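Local coordinates for protein esterase (Xanthomonas oryzae pv. oryzae, PDB 3H2J) that probably hydrolyses carboxylic ester bonds as a serine esterase of the alpha/beta-hydrolase fold, related to secretory lipases, at residues S123-L128 and S146-A151. Sequence-based numbering, arbitrary orientation.
Sequences SDYLGL and SATIDA
Ser-123 meets Ala-147 and Ala-151 where strand 119-123 of an alpha/beta-hydrolase sheet runs out into a loop and helix 141-161 packs back against it, the helix of the beta-alpha-beta crossover that leads from strand 119-123 to strand 169-175. Followed outward, the serine side chain touches the helix at both of its atoms. CB lies 3.5 Å from Ala-147 O and 3.7 Å from Ala-151 CB, so it sits over one helical turn; that carbonyl is already engaged by the backbone N of Ala-151. OG then stands anti to the backbone N (chi1 168°), which lays it alongside Ala-147, with OG 3.6 Å from Ala-147 CB, a van der Waals contact. The same rotation turns OG back to its own chain, where it accepts from Tyr-125 N at 3.0 Å with an N-H...O angle of 149°, the bond that defines an ST turn. Tyr-51 OH of strand 43-54 is a second partner of OG, so this buried hydroxyl is held from two places.

Beyond the ST turn, Ala-147 CB packs 4.3 Å from Tyr-125 CA. The Tyr-125 ring stacks with His-86 and touches the predicted nucleophile elbow, which places the loop beside the probable active site. A water links the segments, donating to Thr-148 OG1, which also bonds to Glu-144 O, and accepting from Ser-123 N at 3.0 Å.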
ATOM      1  N   SER A 123       6.633  -1.551   6.025  1.00 16.45           N
ATOM      2  CA  SER A 123       6.173  -2.621   6.898  1.00 15.58           C
ATOM      3  C   SER A 123       5.553  -3.689   6.006  1.00 15.89           C
ATOM      4  O   SER A 123       4.999  -3.370   4.958  1.00 15.09           O
ATOM      5  CB  SER A 123       5.116  -2.096   7.869  1.00 15.90           C
ATOM      6  OG  SER A 123       4.469  -3.155   8.542  1.00 13.20           O
ATOM      7  N   ASP A 124       5.664  -4.954   6.396  1.00 15.10           N
ATOM      8  CA  ASP A 124       5.050  -6.013   5.600  1.00 14.80           C
ATOM      9  C   ASP A 124       3.561  -6.050   5.924  1.00 13.77           C
ATOM     10  O   ASP A 124       2.783  -6.707   5.233  1.00 13.47           O
ATOM     11  CB  ASP A 124       5.689  -7.371   5.909  1.00 15.52           C
ATOM     12  CG  ASP A 124       7.052  -7.531   5.266  1.00 18.25           C
ATOM     13  OD1 ASP A 124       7.172  -7.239   4.057  1.00 20.73           O
ATOM     14  OD2 ASP A 124       8.001  -7.956   5.958  1.00 17.14           O
ATOM     15  N   TYR A 125       3.187  -5.332   6.986  1.00 13.45           N
ATOM     16  CA  TYR A 125       1.802  -5.232   7.466  1.00 15.67           C
ATOM     17  C   TYR A 125       1.456  -6.354   8.442  1.00 16.19           C
ATOM     18  O   TYR A 125       2.099  -7.409   8.456  1.00 15.32           O
ATOM     19  CB  TYR A 125       0.789  -5.300   6.309  1.00 15.83           C
ATOM     20  CG  TYR A 125       0.874  -4.205   5.261  1.00 16.71           C
ATOM     21  CD1 TYR A 125       0.275  -4.381   4.009  1.00 17.06           C
ATOM     22  CD2 TYR A 125       1.520  -2.989   5.518  1.00 17.61           C
ATOM     23  CE1 TYR A 125       0.314  -3.381   3.040  1.00 15.18           C
ATOM     24  CE2 TYR A 125       1.565  -1.977   4.550  1.00 14.99           C
ATOM     25  CZ  TYR A 125       0.959  -2.183   3.315  1.00 16.52           C
ATOM     26  OH  TYR A 125       0.989  -1.196   2.349  1.00 15.48           O
ATOM     27  N   LEU A 126       0.425  -6.123   9.251  1.00 17.48           N
ATOM     28  CA  LEU A 126      -0.030  -7.129  10.197  1.00 16.37           C
ATOM     29  C   LEU A 126      -0.475  -8.370   9.428  1.00 16.66           C
ATOM     30  O   LEU A 126      -1.145  -8.260   8.401  1.00 14.73           O
ATOM     31  CB  LEU A 126      -1.216  -6.603  11.011  1.00 18.52           C
ATOM     32  CG  LEU A 126      -0.971  -5.605  12.143  1.00 19.04           C
ATOM     33  CD1 LEU A 126      -2.303  -5.277  12.815  1.00 19.21           C
ATOM     34  CD2 LEU A 126      -0.003  -6.208  13.166  1.00 19.93           C
ATOM     35  N   GLY A 127      -0.079  -9.545   9.909  1.00 17.47           N
ATOM     36  CA  GLY A 127      -0.497 -10.784   9.269  1.00 17.57           C
ATOM     37  C   GLY A 127       0.318 -11.302   8.101  1.00 18.88           C
ATOM     38  O   GLY A 127       0.032 -12.378   7.572  1.00 17.90           O
ATOM     39  N   LEU A 128       1.330 -10.547   7.689  1.00 18.67           N
ATOM     40  CA  LEU A 128       2.180 -10.959   6.582  1.00 17.03           C
ATOM     41  C   LEU A 128       3.629 -11.014   7.056  1.00 18.27           C
ATOM     42  O   LEU A 128       3.957 -10.490   8.115  1.00 16.12           O
ATOM     43  CB  LEU A 128       2.040  -9.973   5.419  1.00 16.80           C
ATOM     44  CG  LEU A 128       0.613  -9.801   4.883  1.00 18.48           C
ATOM     45  CD1 LEU A 128       0.598  -8.704   3.832  1.00 18.42           C
ATOM     46  CD2 LEU A 128       0.102 -11.120   4.298  1.00 16.21           C
ATOM     47  N   SER A 146      -0.863   2.167  11.710  1.00 15.50           N
ATOM     48  CA  SER A 146      -0.126   1.771  12.910  1.00 16.23           C
ATOM     49  C   SER A 146       1.086   0.899  12.579  1.00 15.26           C
ATOM     50  O   SER A 146       2.161   1.084  13.143  1.00 13.82           O
ATOM     51  CB  SER A 146      -1.057   1.050  13.905  1.00 17.69           C
ATOM     52  OG  SER A 146      -1.551  -0.178  13.403  1.00 18.43           O
ATOM     53  N   ALA A 147       0.917  -0.041  11.652  1.00 14.34           N
ATOM     54  CA  ALA A 147       2.016  -0.915  11.268  1.00 13.51           C
ATOM     55  C   ALA A 147       3.131  -0.118  10.587  1.00 15.11           C
ATOM     56  O   ALA A 147       4.313  -0.390  10.796  1.00 14.03           O
ATOM     57  CB  ALA A 147       1.510  -2.009  10.338  1.00 16.27           C
ATOM     58  N   THR A 148       2.749   0.868   9.777  1.00 13.14           N
ATOM     59  CA  THR A 148       3.724   1.690   9.069  1.00 14.64           C
ATOM     60  C   THR A 148       4.477   2.604  10.038  1.00 14.32           C
ATOM     61  O   THR A 148       5.709   2.697   9.997  1.00 14.49           O
ATOM     62  CB  THR A 148       3.030   2.540   7.973  1.00 14.85           C
ATOM     63  OG1 THR A 148       2.418   1.667   7.015  1.00 15.10           O
ATOM     64  CG2 THR A 148       4.039   3.438   7.264  1.00 13.95           C
ATOM     65  N   ILE A 149       3.731   3.276  10.905  1.00 14.89           N
ATOM     66  CA  ILE A 149       4.311   4.179  11.901  1.00 14.92           C
ATOM     67  C   ILE A 149       5.289   3.435  12.809  1.00 14.56           C
ATOM     68  O   ILE A 149       6.402   3.898  13.075  1.00 14.19           O
ATOM     69  CB  ILE A 149       3.195   4.805  12.768  1.00 14.98           C
ATOM     70  CG1 ILE A 149       2.422   5.833  11.946  1.00 15.44           C
ATOM     71  CG2 ILE A 149       3.784   5.421  14.041  1.00 13.84           C
ATOM     72  CD1 ILE A 149       1.081   6.228  12.557  1.00 13.49           C
ATOM     73  N   ASP A 150       4.874   2.271  13.286  1.00 13.96           N
ATOM     74  CA  ASP A 150       5.727   1.497  14.168  1.00 14.23           C
ATOM     75  C   ASP A 150       6.940   0.938  13.439  1.00 14.92           C
ATOM     76  O   ASP A 150       7.991   0.743  14.040  1.00 13.98           O
ATOM     77  CB  ASP A 150       4.906   0.405  14.845  1.00 15.47           C
ATOM     78  CG  ASP A 150       3.978   0.968  15.901  1.00 17.83           C
ATOM     79  OD1 ASP A 150       3.063   0.253  16.351  1.00 16.92           O
ATOM     80  OD2 ASP A 150       4.176   2.141  16.290  1.00 20.55           O
ATOM     81  N   ALA A 151       6.806   0.709  12.137  1.00 14.58           N
ATOM     82  CA  ALA A 151       7.935   0.225  11.348  1.00 14.71           C
ATOM     83  C   ALA A 151       8.960   1.360  11.293  1.00 16.43           C
ATOM     84  O   ALA A 151      10.168   1.138  11.435  1.00 13.22           O
ATOM     85  CB  ALA A 151       7.472  -0.150   9.927  1.00 14.91           C
TER
HETATM   86  O   HOH W   1       4.456   0.386   5.435  1.00 15.69           O